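Local coordinates for protein carbohydrate kinase, FGGY (Rhodospirillum rubrum, PDB 3IFR) that probably phosphorylates D-xylulose, with ATP as the likely phosphate donor, at residues A[32-36]-A[61-66]; A[140-144]-A[202-206]; A[217-223]-A[235-241]; A[272-278]-A[294-298]; A[414-418]-A[465-469]. All coordinates share one frame; numbering follows the deposited sequence.

In the fold
The five contacts sample both actin-like halves of a single chain. Contacts 1 and 3 lie at the two outermost strands of the N-terminal sheet, their centres 19 Å apart and their nearest atoms about 7 Å apart. In the C-terminal sheet, contact 4 lies where strand 269-273 runs out beside the lead-in to outer strand 298-301, and contact 5 is on the other outer strand, 463-468; their centres are 25 Å apart. Contact 2 lies away from both sheets, its centre 46 Å from that of contact 5. Contact 4 is the most central, its nearest atoms about 8 Å from contact 3. There Asn298 lies about 3 Å from a bound phosphate, probably a crystallisation component, although such ions can mark pockets.

Contact 1: A[32-36]-A[61-66]; sequences AVASR and AVLAEL
Alternate residues Ala32, Ala34 and Arg36 of strand 29-37 pack on helix 52-70, a strand-on-helix contact at one outer strand of the N-terminal sheet. The short axes approach to 7.3 Å and run nearly antiparallel, at 155°. Ala34 sits at the middle: its CB is 3.6 Å from Val62 CG2 and 3.8 Å from Leu66 CD1, and Glu65 lies against the same methyl, its OE2 closest at 3.5 Å from Ala34 CB. Ala32 extends the apolar row to Leu66. The small methyls let the helix come close, and Val62 and Leu66 reach past them to Ala21 on strand 18-25.

The polar end is a salt bridge between Arg36 and Glu65. Arg36 uses both terminal nitrogens on one oxygen, NH1 at 2.9 Å and NH2 at 2.8 Å from Glu65 OE1. NH1 comes from above the carboxylate plane, whereas NH2 approaches nearly in line with the C-O bond; the two flat groups are tilted 37° apart. NH1 also donates to Ser35 O at 2.6 Å, a second bond that fixes the rotation of the guanidinium. Glu65 can meet it because its CG lies anti to the backbone N (chi1 -176°) and the chain beyond is extended. A helix laid against an initial antiparallel three-stranded meander is characteristic of the ribonuclease H-like fold of actin-type ATPase domains.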
# COMPACT_ATOMS: atom_id res chain seq x y z
N ALA A 32 -9.30 -9.52 -20.29
CA ALA A 32 -10.55 -9.04 -19.69
C ALA A 32 -10.34 -8.42 -18.31
O ALA A 32 -9.43 -8.80 -17.57
CB ALA A 32 -11.59 -10.18 -19.58
N VAL A 33 -11.24 -7.50 -17.94
CA VAL A 33 -11.21 -6.91 -16.60
C VAL A 33 -12.63 -6.90 -16.07
O VAL A 33 -13.52 -6.46 -16.78
CB VAL A 33 -10.63 -5.45 -16.61
CG1 VAL A 33 -10.52 -4.88 -15.21
CG2 VAL A 33 -9.27 -5.45 -17.24
N ALA A 34 -12.85 -7.40 -14.86
CA ALA A 34 -14.15 -7.22 -14.20
C ALA A 34 -14.05 -6.57 -12.81
O ALA A 34 -13.10 -6.83 -12.08
CB ALA A 34 -14.90 -8.55 -14.11
N SER A 35 -15.02 -5.73 -12.47
CA SER A 35 -15.06 -5.12 -11.14
C SER A 35 -16.44 -5.09 -10.49
O SER A 35 -17.46 -5.31 -11.14
CB SER A 35 -14.47 -3.72 -11.16
OG SER A 35 -15.36 -2.81 -11.76
N ARG A 36 -16.44 -4.82 -9.19
CA ARG A 36 -17.67 -4.72 -8.43
C ARG A 36 -17.35 -3.84 -7.23
O ARG A 36 -16.27 -3.97 -6.63
CB ARG A 36 -18.16 -6.10 -7.93
CG ARG A 36 -18.68 -7.10 -8.98
CD ARG A 36 -19.90 -6.56 -9.74
NE ARG A 36 -20.48 -7.57 -10.64
CZ ARG A 36 -20.03 -7.80 -11.87
NH1 ARG A 36 -19.00 -7.10 -12.31
NH2 ARG A 36 -20.59 -8.72 -12.65
N ALA A 61 -18.59 -13.13 -8.74
CA ALA A 61 -19.17 -12.40 -9.89
C ALA A 61 -18.15 -12.01 -10.96
O ALA A 61 -18.37 -12.14 -12.18
CB ALA A 61 -19.88 -11.14 -9.41
N VAL A 62 -17.04 -11.48 -10.47
CA VAL A 62 -15.98 -10.92 -11.29
C VAL A 62 -15.17 -12.04 -11.98
O VAL A 62 -14.79 -11.91 -13.12
CB VAL A 62 -15.11 -10.12 -10.32
CG1 VAL A 62 -13.70 -10.65 -10.24
CG2 VAL A 62 -15.24 -8.64 -10.51
N LEU A 63 -14.92 -13.15 -11.29
CA LEU A 63 -14.27 -14.29 -11.95
C LEU A 63 -15.17 -14.87 -13.05
O LEU A 63 -14.75 -15.03 -14.17
CB LEU A 63 -13.86 -15.40 -10.94
CG LEU A 63 -12.83 -14.95 -9.91
CD1 LEU A 63 -12.59 -15.98 -8.77
CD2 LEU A 63 -11.54 -14.64 -10.62
N ALA A 64 -16.42 -15.20 -12.71
CA ALA A 64 -17.37 -15.63 -13.73
C ALA A 64 -17.50 -14.63 -14.90
O ALA A 64 -17.56 -15.01 -16.07
CB ALA A 64 -18.68 -15.86 -13.10
N GLU A 65 -17.52 -13.34 -14.61
CA GLU A 65 -17.63 -12.35 -15.69
C GLU A 65 -16.39 -12.40 -16.60
O GLU A 65 -16.51 -12.19 -17.81
CB GLU A 65 -17.84 -10.95 -15.16
CG GLU A 65 -18.04 -9.95 -16.28
CD GLU A 65 -18.19 -8.53 -15.81
OE1 GLU A 65 -19.07 -8.29 -14.94
OE2 GLU A 65 -17.46 -7.65 -16.31
N LEU A 66 -15.23 -12.69 -16.03
CA LEU A 66 -14.00 -12.84 -16.80
C LEU A 66 -14.18 -13.89 -17.89
O LEU A 66 -13.82 -13.66 -19.05
CB LEU A 66 -12.85 -13.26 -15.88
CG LEU A 66 -11.70 -12.30 -15.64
CD1 LEU A 66 -12.18 -10.87 -15.50
CD2 LEU A 66 -10.81 -12.74 -14.45

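Contact 2: A[140-144]-A[202-206]; sequences TAKLR and LAHIP
Leu143 and Ala203 form the close-packed half of this contact, in which helix 139-149 lies against the chain leaving helix 197-201. Ala203 CB fits between Thr140 and Leu143, at 3.7 Å from Leu143 CD2 and 3.9 Å from Thr140 OG1. The same Leu143 CD2 is 3.7 Å from Ile205 CD1, the two side chains set roughly perpendicular. This half is buried and almost wholly apolar, and Phe154 of helix 151-155 adds to it beside Ile205.

At Arg144, next to Leu143 and one turn on from Thr140, the contact becomes polar, and it opens to solvent at His204. Arg144 bends at chi2 and turns its guanidinium edge to the carbonyl of Leu202. NH2 donates to Leu202 O at 2.7 Å, in the carbonyl plane and on a lone pair. NE also points at Leu202 O, but its modelled 2.5 Å is very short and the exact distance is doubtful. The His204 ring stacks on one face of the guanidinium, with planes only 8° apart and His204 CE1 3.1 Å from Arg144 NE, displaced toward the rim. No hydrogen bond links the pair; instead His204 ND1 bonds to Glu147, and Arg144 NH2 forms a salt bridge with Glu120, so the arginine's charge probably has a partner there.

His204 has a positive phi of 63° and is the first residue to leave helical geometry. An arginine gripping a carbonyl just before such a residue is an arrangement that suits a helix C-terminus, where main-chain carbonyls run out of helical N-H partners.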
# COMPACT_ATOMS: atom_id res chain seq x y z
N THR A 140 -2.91 -7.51 16.45
CA THR A 140 -2.83 -7.56 17.92
C THR A 140 -3.61 -6.44 18.64
O THR A 140 -4.32 -6.69 19.62
CB THR A 140 -1.37 -7.50 18.36
OG1 THR A 140 -0.71 -8.71 17.93
CG2 THR A 140 -1.25 -7.33 19.86
N ALA A 141 -3.48 -5.20 18.18
CA ALA A 141 -4.26 -4.11 18.77
C ALA A 141 -5.76 -4.33 18.59
O ALA A 141 -6.53 -4.31 19.55
CB ALA A 141 -3.86 -2.76 18.20
N LYS A 142 -6.19 -4.56 17.35
CA LYS A 142 -7.59 -4.90 17.11
C LYS A 142 -8.06 -6.11 17.92
O LYS A 142 -9.17 -6.07 18.45
CB LYS A 142 -7.89 -5.06 15.63
CG LYS A 142 -7.88 -3.72 14.90
CD LYS A 142 -7.69 -3.94 13.44
CE LYS A 142 -7.84 -2.64 12.59
NZ LYS A 142 -6.55 -1.94 12.32
N LEU A 143 -7.24 -7.15 18.06
CA LEU A 143 -7.58 -8.29 18.92
C LEU A 143 -7.82 -7.90 20.40
O LEU A 143 -8.85 -8.27 20.97
CB LEU A 143 -6.53 -9.39 18.83
CG LEU A 143 -6.87 -10.67 18.08
CD1 LEU A 143 -8.12 -10.54 17.25
CD2 LEU A 143 -5.64 -11.18 17.24
N ARG A 144 -6.90 -7.14 21.00
CA ARG A 144 -7.08 -6.67 22.39
C ARG A 144 -8.40 -5.90 22.53
O ARG A 144 -9.07 -6.03 23.54
CB ARG A 144 -5.95 -5.73 22.81
CG ARG A 144 -4.62 -6.35 23.03
CD ARG A 144 -4.58 -7.26 24.24
NE ARG A 144 -3.20 -7.66 24.52
CZ ARG A 144 -2.35 -7.02 25.34
NH1 ARG A 144 -2.73 -5.93 25.99
NH2 ARG A 144 -1.11 -7.48 25.49
N LEU A 202 0.75 -11.97 22.92
CA LEU A 202 0.42 -10.57 23.18
C LEU A 202 -1.06 -10.20 22.89
O LEU A 202 -1.60 -9.25 23.46
CB LEU A 202 1.30 -9.65 22.33
CG LEU A 202 2.61 -8.96 22.75
CD1 LEU A 202 2.67 -7.66 22.00
CD2 LEU A 202 2.75 -8.71 24.25
N ALA A 203 -1.66 -10.89 21.93
CA ALA A 203 -3.02 -10.59 21.51
C ALA A 203 -3.99 -11.45 22.32
O ALA A 203 -5.21 -11.39 22.14
CB ALA A 203 -3.17 -10.87 19.97
N HIS A 204 -3.43 -12.29 23.21
CA HIS A 204 -4.24 -13.08 24.15
C HIS A 204 -5.16 -14.07 23.43
O HIS A 204 -6.22 -14.42 23.96
CB HIS A 204 -5.11 -12.17 25.04
CG HIS A 204 -4.35 -11.15 25.84
ND1 HIS A 204 -4.92 -9.99 26.31
CD2 HIS A 204 -3.06 -11.12 26.25
CE1 HIS A 204 -4.03 -9.29 26.98
NE2 HIS A 204 -2.89 -9.95 26.96
N ILE A 205 -4.78 -14.48 22.22
CA ILE A 205 -5.48 -15.58 21.57
C ILE A 205 -4.56 -16.78 21.64
O ILE A 205 -3.36 -16.65 21.81
CB ILE A 205 -5.82 -15.30 20.09
CG1 ILE A 205 -4.53 -14.99 19.31
CG2 ILE A 205 -6.73 -14.12 19.97
CD1 ILE A 205 -4.71 -14.68 17.82
N PRO A 206 -5.14 -17.97 21.52
CA PRO A 206 -4.33 -19.19 21.44
C PRO A 206 -3.58 -19.19 20.12
O PRO A 206 -4.12 -18.71 19.13
CB PRO A 206 -5.38 -20.30 21.43
CG PRO A 206 -6.63 -19.62 20.91
CD PRO A 206 -6.59 -18.25 21.51

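Contact 3: A[217-223]-A[235-241]; sequences HRVLGAV and TGLPVYG
Leu220 and Gly221 both donate their backbone N-H to the single carbonyl of Val239, at 2.7 Å from Leu220 N and 3.1 Å from Gly221 N to Val239 O. This is a classic beta bulge: the register slips by one residue between the Val219-Tyr240 and Gly221-Val239 pairs. Both donors lie in the carbonyl plane. Gly221 O returns a nearly straight bond (173°) to Val239 N at 2.8 Å. Farther along, Val223 O accepts from Gly236 N, and the positive phi of Gly236 (76°) brings a would-be CB against the preceding carbonyl, a position that calls for glycine.

The antiparallel pair forms one edge of the N-terminal actin-like sheet, with strand 219-222 outermost and Pro238 and Tyr240 bonded through their backbones to Ile80 on the inner side. Past the Gly221-Val239 pair, Val223 CG2 meets Val239 CG2 at 3.7 Å.

Tyr240 leads away from the partner strand at CB, yet its ring swings back. Its CE2 lies 3.7 Å from Val219 CG2, and CD2 is 3.5 Å from His217 O, both oblique to the ring, which also packs on Val444 and Ala445 of helix 437-448. With an alanine here, Val219 CG2 is likely to lose its aromatic neighbour and a gap to open toward Val444 and Ala445. Beyond Tyr240, Gly241 N donates to Arg218 O, which also accepts from His214 NE2.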
# COMPACT_ATOMS: atom_id res chain seq x y z
N HIS A 217 4.85 -16.32 -3.36
CA HIS A 217 5.27 -16.92 -4.63
C HIS A 217 5.04 -18.45 -4.74
O HIS A 217 4.98 -18.99 -5.86
CB HIS A 217 6.73 -16.61 -4.90
CG HIS A 217 7.67 -17.29 -3.96
ND1 HIS A 217 7.94 -16.80 -2.69
CD2 HIS A 217 8.40 -18.43 -4.08
CE1 HIS A 217 8.80 -17.61 -2.08
NE2 HIS A 217 9.08 -18.61 -2.91
N ARG A 218 4.91 -19.13 -3.60
CA ARG A 218 4.70 -20.57 -3.62
C ARG A 218 3.23 -20.91 -3.84
O ARG A 218 2.35 -20.16 -3.39
CB ARG A 218 5.12 -21.20 -2.31
CG ARG A 218 6.59 -21.34 -2.08
CD ARG A 218 6.79 -22.23 -0.86
NE ARG A 218 8.05 -21.94 -0.19
CZ ARG A 218 8.28 -22.13 1.10
NH1 ARG A 218 7.32 -22.63 1.90
NH2 ARG A 218 9.48 -21.82 1.60
N VAL A 219 2.95 -22.04 -4.48
CA VAL A 219 1.59 -22.51 -4.68
C VAL A 219 0.98 -22.79 -3.33
O VAL A 219 1.60 -23.46 -2.50
CB VAL A 219 1.54 -23.82 -5.54
CG1 VAL A 219 0.17 -24.00 -6.15
CG2 VAL A 219 2.54 -23.79 -6.63
N LEU A 220 -0.24 -22.30 -3.11
CA LEU A 220 -0.95 -22.45 -1.85
C LEU A 220 -1.89 -23.68 -1.85
O LEU A 220 -2.00 -24.40 -0.84
CB LEU A 220 -1.71 -21.15 -1.52
CG LEU A 220 -2.96 -21.22 -0.63
CD1 LEU A 220 -2.60 -21.88 0.68
CD2 LEU A 220 -3.58 -19.86 -0.35
N GLY A 221 -2.56 -23.92 -2.97
CA GLY A 221 -3.42 -25.08 -3.11
C GLY A 221 -4.09 -25.04 -4.46
O GLY A 221 -3.60 -24.45 -5.40
N ALA A 222 -5.24 -25.69 -4.57
CA ALA A 222 -5.94 -25.74 -5.84
C ALA A 222 -7.42 -25.39 -5.60
O ALA A 222 -7.94 -25.62 -4.53
CB ALA A 222 -5.83 -27.11 -6.43
N VAL A 223 -8.08 -24.82 -6.62
CA VAL A 223 -9.51 -24.53 -6.58
C VAL A 223 -10.28 -25.83 -6.44
O VAL A 223 -10.13 -26.76 -7.22
CB VAL A 223 -9.99 -23.81 -7.87
CG1 VAL A 223 -11.52 -23.77 -7.96
CG2 VAL A 223 -9.43 -22.41 -7.96
N THR A 235 -11.89 -26.62 -12.17
CA THR A 235 -11.58 -27.41 -10.99
C THR A 235 -10.06 -27.66 -10.90
O THR A 235 -9.39 -27.89 -11.91
CB THR A 235 -12.34 -28.73 -11.05
OG1 THR A 235 -13.75 -28.45 -11.10
CG2 THR A 235 -12.04 -29.57 -9.84
N GLY A 236 -9.50 -27.62 -9.70
CA GLY A 236 -8.08 -27.91 -9.57
C GLY A 236 -7.09 -26.83 -10.00
O GLY A 236 -5.90 -27.00 -9.85
N LEU A 237 -7.58 -25.70 -10.52
CA LEU A 237 -6.73 -24.57 -10.83
C LEU A 237 -5.75 -24.23 -9.72
O LEU A 237 -6.18 -23.94 -8.58
CB LEU A 237 -7.58 -23.33 -11.07
CG LEU A 237 -6.77 -22.21 -11.72
CD1 LEU A 237 -6.41 -22.69 -13.12
CD2 LEU A 237 -7.54 -20.84 -11.80
N PRO A 238 -4.45 -24.18 -10.04
CA PRO A 238 -3.50 -23.76 -8.99
C PRO A 238 -3.79 -22.37 -8.43
O PRO A 238 -3.95 -21.39 -9.19
CB PRO A 238 -2.16 -23.78 -9.70
CG PRO A 238 -2.37 -24.78 -10.81
CD PRO A 238 -3.77 -24.55 -11.29
N VAL A 239 -3.79 -22.27 -7.11
CA VAL A 239 -3.90 -20.99 -6.44
C VAL A 239 -2.64 -20.68 -5.66
O VAL A 239 -2.21 -21.48 -4.83
CB VAL A 239 -5.07 -20.99 -5.47
CG1 VAL A 239 -5.18 -19.61 -4.80
CG2 VAL A 239 -6.37 -21.35 -6.19
N TYR A 240 -2.04 -19.53 -5.91
CA TYR A 240 -0.79 -19.10 -5.28
C TYR A 240 -1.01 -18.45 -3.93
O TYR A 240 -2.16 -18.24 -3.53
CB TYR A 240 -0.04 -18.15 -6.23
CG TYR A 240 0.53 -18.96 -7.35
CD1 TYR A 240 -0.19 -19.18 -8.53
CD2 TYR A 240 1.75 -19.63 -7.18
CE1 TYR A 240 0.32 -19.98 -9.54
CE2 TYR A 240 2.25 -20.44 -8.17
CZ TYR A 240 1.54 -20.61 -9.34
OH TYR A 240 2.09 -21.43 -10.30
N GLY A 241 0.07 -18.19 -3.22
CA GLY A 241 -0.02 -17.47 -1.97
C GLY A 241 -0.71 -16.14 -2.19
O GLY A 241 -0.54 -15.51 -3.23

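Contact 4: A[272-278]-A[294-298]; sequences IVASATA and LYAPN
The Tyr295 ring, at the edge of the C-terminal actin-like sheet, has the methyl of Ala278 over the centre of one face, in a CH-pi contact modelled closer than is realistic, so its exact height is doubtful. Near the plane of the ring, at its edge, lie the carbonyl oxygens Ser275 O and Ala276 O, the latter 4.0 Å from Tyr295 CD1. The ring of Tyr288 also meets it, with planes at about 30°. With CG anti to the carbonyl carbon (chi1 -63°), Tyr295 turns its ring toward residues 276-278, where Thr277 N donates to Ser275 OG in an apparent ST turn, although the place of that hydroxyl is less sure.

The antiparallel pairing of strand 269-273 with outer strand 298-301 is extended by the loop residues that follow the one and precede the other. Ser275 and Tyr295 form a hydrogen-bonded pair: Tyr295 N donates to Ser275 O at 2.9 Å, nearly along the C=O axis. The return bond, Ser275 N to Tyr295 O at 3.1 Å, reaches its acceptor from above the carbonyl plane. Two residues back along 272-278, Val273 N donates to Pro297 O at 3.2 Å, and Val273 O takes a CA-H...O contact from Ala296 CA at the same 3.2 Å. Pro297 CD lies 3.4 Å from Val273 O.

Ile272 and Asn298 are a non-hydrogen-bonded pair, both on the face that meets His246 of helix 245-252. The Asn298 side chain, about 3 Å from a bound phosphate, has its ND2 bonded to Asp287, and the same ND2 also donates to Ala296 O at 3.1 Å, within 6° of its own amide plane.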
# COMPACT_ATOMS: atom_id res chain seq x y z
N ILE A 272 7.78 2.81 -1.82
CA ILE A 272 7.95 1.37 -1.69
C ILE A 272 9.29 1.12 -2.37
O ILE A 272 9.57 1.69 -3.42
CB ILE A 272 6.83 0.59 -2.43
CG1 ILE A 272 5.46 1.26 -2.20
CG2 ILE A 272 6.81 -0.86 -2.01
CD1 ILE A 272 4.21 0.35 -2.50
N VAL A 273 10.12 0.29 -1.75
CA VAL A 273 11.48 0.11 -2.22
C VAL A 273 11.80 -1.36 -2.16
O VAL A 273 11.41 -2.01 -1.21
CB VAL A 273 12.42 0.82 -1.26
CG1 VAL A 273 13.84 0.57 -1.61
CG2 VAL A 273 12.09 2.31 -1.26
N ALA A 274 12.47 -1.90 -3.16
CA ALA A 274 12.95 -3.27 -3.06
C ALA A 274 14.37 -3.23 -2.48
O ALA A 274 15.16 -2.36 -2.83
CB ALA A 274 12.92 -3.94 -4.43
N SER A 275 14.70 -4.16 -1.59
CA SER A 275 15.99 -4.14 -0.90
C SER A 275 16.37 -5.55 -0.51
O SER A 275 15.48 -6.36 -0.20
CB SER A 275 15.90 -3.28 0.37
OG SER A 275 16.88 -3.65 1.31
N ALA A 276 17.66 -5.86 -0.54
CA ALA A 276 18.12 -7.14 -0.01
C ALA A 276 18.26 -7.08 1.51
O ALA A 276 18.51 -8.09 2.15
CB ALA A 276 19.40 -7.54 -0.61
N THR A 277 18.09 -5.89 2.06
CA THR A 277 18.38 -5.62 3.47
C THR A 277 17.07 -5.61 4.23
O THR A 277 16.19 -4.83 3.93
CB THR A 277 18.99 -4.22 3.63
OG1 THR A 277 20.27 -4.17 3.00
CG2 THR A 277 19.13 -3.81 5.08
N ALA A 278 16.94 -6.47 5.22
CA ALA A 278 15.79 -6.33 6.10
C ALA A 278 16.28 -5.57 7.32
O ALA A 278 17.21 -6.00 8.01
CB ALA A 278 15.22 -7.69 6.50
N LEU A 294 13.76 -10.91 -1.49
CA LEU A 294 13.78 -9.48 -1.24
C LEU A 294 12.80 -9.05 -0.15
O LEU A 294 11.80 -9.75 0.13
CB LEU A 294 13.59 -8.69 -2.54
CG LEU A 294 14.61 -9.03 -3.67
CD1 LEU A 294 14.46 -8.11 -4.84
CD2 LEU A 294 16.08 -9.02 -3.19
N TYR A 295 13.14 -7.92 0.48
CA TYR A 295 12.26 -7.19 1.39
C TYR A 295 11.72 -5.94 0.70
O TYR A 295 12.21 -5.54 -0.37
CB TYR A 295 13.04 -6.84 2.65
CG TYR A 295 13.49 -8.07 3.42
CD1 TYR A 295 14.71 -8.65 3.19
CD2 TYR A 295 12.68 -8.65 4.39
CE1 TYR A 295 15.12 -9.79 3.91
CE2 TYR A 295 13.09 -9.77 5.11
CZ TYR A 295 14.30 -10.33 4.85
OH TYR A 295 14.70 -11.45 5.55
N ALA A 296 10.70 -5.33 1.28
CA ALA A 296 10.06 -4.15 0.69
C ALA A 296 9.75 -3.08 1.74
O ALA A 296 8.60 -2.82 2.06
CB ALA A 296 8.79 -4.52 -0.10
N PRO A 297 10.79 -2.43 2.28
CA PRO A 297 10.51 -1.35 3.24
C PRO A 297 9.62 -0.36 2.54
O PRO A 297 9.85 -0.10 1.37
CB PRO A 297 11.90 -0.72 3.47
CG PRO A 297 12.88 -1.78 3.12
CD PRO A 297 12.23 -2.62 2.03
N ASN A 298 8.63 0.19 3.22
CA ASN A 298 7.72 1.15 2.60
C ASN A 298 7.30 2.21 3.60
O ASN A 298 7.46 2.07 4.81
CB ASN A 298 6.46 0.48 2.00
CG ASN A 298 5.66 -0.28 3.04
OD1 ASN A 298 4.61 0.18 3.53
ND2 ASN A 298 6.17 -1.45 3.42

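Contact 5: A[414-418]-A[465-469]; sequences RVWMG and GEKIT
A beta-alpha-beta crossover supplies the helix of this contact: Arg414 and Met417, on the first turn of helix 414-424, meet Ile468 of strand 463-468 in the C-terminal sheet. The short axes stand 10.1 Å apart at 39°, and the contact is carried almost wholly by side chains.

Ile468 points at the helix and makes its closest contacts through CD1. This methyl lies 3.4 Å from Met417 CB, tighter than usual for two carbons, and 4.2 Å from Gly418 N. It also sits over one face of the Arg414 guanidinium, 3.6 Å from NE and displaced toward the rim, while Ile468 CG2 is 3.7 Å from NH2. Met417, a selenomethionine, leads its selenium away from this methyl and packs on Leu430.

Helix 414-424 joins the parallel strands 403-407 and 428-432, and strand 463-468 runs antiparallel to 428-432 as the outermost member, which is the setting of an actin-like ATPase sheet. At Ile468, a serine in its place would probably leave the arginine face and the Met417 CB without their apolar partner, and set the guanidinium freer to turn.

Beyond the apolar part, Arg414 extends from CG anti to the backbone N (chi1 -179°) and bends at chi2, so that NE points at Glu466. NE and Glu466 OE2 form a long salt bridge, 3.5 Å, whose hydrogen bond is weak, OE2 lying at the guanidinium edge, with the planes 63° apart. Arg414 and Glu466 are both exposed at this end, and a water donates to Glu466 OE2 at 3.1 Å and accepts a weak bond from Arg414 NE.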
# COMPACT_ATOMS: atom_id res chain seq x y z
N ARG A 414 3.16 17.52 -15.30
CA ARG A 414 4.53 17.57 -15.81
C ARG A 414 5.33 18.54 -14.95
O ARG A 414 6.55 18.40 -14.75
CB ARG A 414 4.56 17.98 -17.29
CG ARG A 414 5.95 18.03 -17.91
CD ARG A 414 6.71 16.71 -17.67
NE ARG A 414 8.11 16.69 -18.14
CZ ARG A 414 9.12 17.31 -17.51
NH1 ARG A 414 8.89 18.02 -16.41
NH2 ARG A 414 10.35 17.24 -18.00
N VAL A 415 4.64 19.54 -14.43
CA VAL A 415 5.32 20.47 -13.56
C VAL A 415 5.72 19.79 -12.25
O VAL A 415 6.83 19.99 -11.76
CB VAL A 415 4.46 21.69 -13.30
CG1 VAL A 415 5.20 22.69 -12.45
CG2 VAL A 415 4.07 22.30 -14.67
N TRP A 416 4.82 19.00 -11.67
CA TRP A 416 5.08 18.39 -10.38
C TRP A 416 6.25 17.43 -10.54
O TRP A 416 7.17 17.45 -9.74
CB TRP A 416 3.86 17.66 -9.82
CG TRP A 416 3.87 17.51 -8.32
CD1 TRP A 416 4.76 18.09 -7.43
CD2 TRP A 416 2.92 16.79 -7.52
NE1 TRP A 416 4.44 17.72 -6.15
CE2 TRP A 416 3.31 16.94 -6.18
CE3 TRP A 416 1.78 16.02 -7.81
CZ2 TRP A 416 2.59 16.36 -5.13
CZ3 TRP A 416 1.07 15.46 -6.78
CH2 TRP A 416 1.48 15.62 -5.45
N MSE A 417 6.20 16.61 -11.59
CA MSE A 417 7.22 15.60 -11.82
C MSE A 417 8.60 16.23 -12.13
O MSE A 417 9.62 15.74 -11.67
CB MSE A 417 6.77 14.64 -12.91
CG MSE A 417 5.52 13.88 -12.57
SE MSE A 417 5.65 12.78 -10.90
CE MSE A 417 5.06 14.14 -9.58
N GLY A 418 8.62 17.32 -12.89
CA GLY A 418 9.84 18.07 -13.09
C GLY A 418 10.35 18.49 -11.73
O GLY A 418 11.53 18.31 -11.40
N GLY A 465 5.98 5.36 -19.15
CA GLY A 465 5.92 6.59 -19.90
C GLY A 465 7.18 7.38 -19.94
O GLY A 465 8.20 6.86 -20.18
N GLU A 466 7.07 8.66 -19.74
CA GLU A 466 8.22 9.52 -19.88
C GLU A 466 9.19 9.37 -18.71
O GLU A 466 8.78 9.40 -17.54
CB GLU A 466 7.78 10.97 -20.03
CG GLU A 466 8.93 11.95 -20.08
CD GLU A 466 8.46 13.41 -20.27
OE1 GLU A 466 7.25 13.67 -20.27
OE2 GLU A 466 9.31 14.30 -20.36
N LYS A 467 10.48 9.26 -19.04
CA LYS A 467 11.52 9.29 -18.04
C LYS A 467 12.06 10.70 -17.93
O LYS A 467 12.58 11.22 -18.88
CB LYS A 467 12.64 8.30 -18.38
CG LYS A 467 13.79 8.27 -17.40
CD LYS A 467 14.65 7.01 -17.57
CE LYS A 467 15.84 7.05 -16.70
NZ LYS A 467 16.54 5.74 -16.59
N ILE A 468 11.94 11.31 -16.76
CA ILE A 468 12.25 12.72 -16.69
C ILE A 468 13.63 12.91 -16.10
O ILE A 468 13.90 12.32 -15.10
CB ILE A 468 11.22 13.46 -15.78
CG1 ILE A 468 9.85 13.49 -16.46
CG2 ILE A 468 11.71 14.86 -15.45
CD1 ILE A 468 8.80 14.15 -15.62
N THR A 469 14.52 13.68 -16.73
CA THR A 469 15.83 13.93 -16.10
C THR A 469 15.88 15.24 -15.30
O THR A 469 15.32 16.26 -15.68
CB THR A 469 17.04 13.92 -17.08
OG1 THR A 469 16.85 14.94 -18.07
CG2 THR A 469 17.24 12.59 -17.72
O HOH W 1 7.45 16.58 -21.36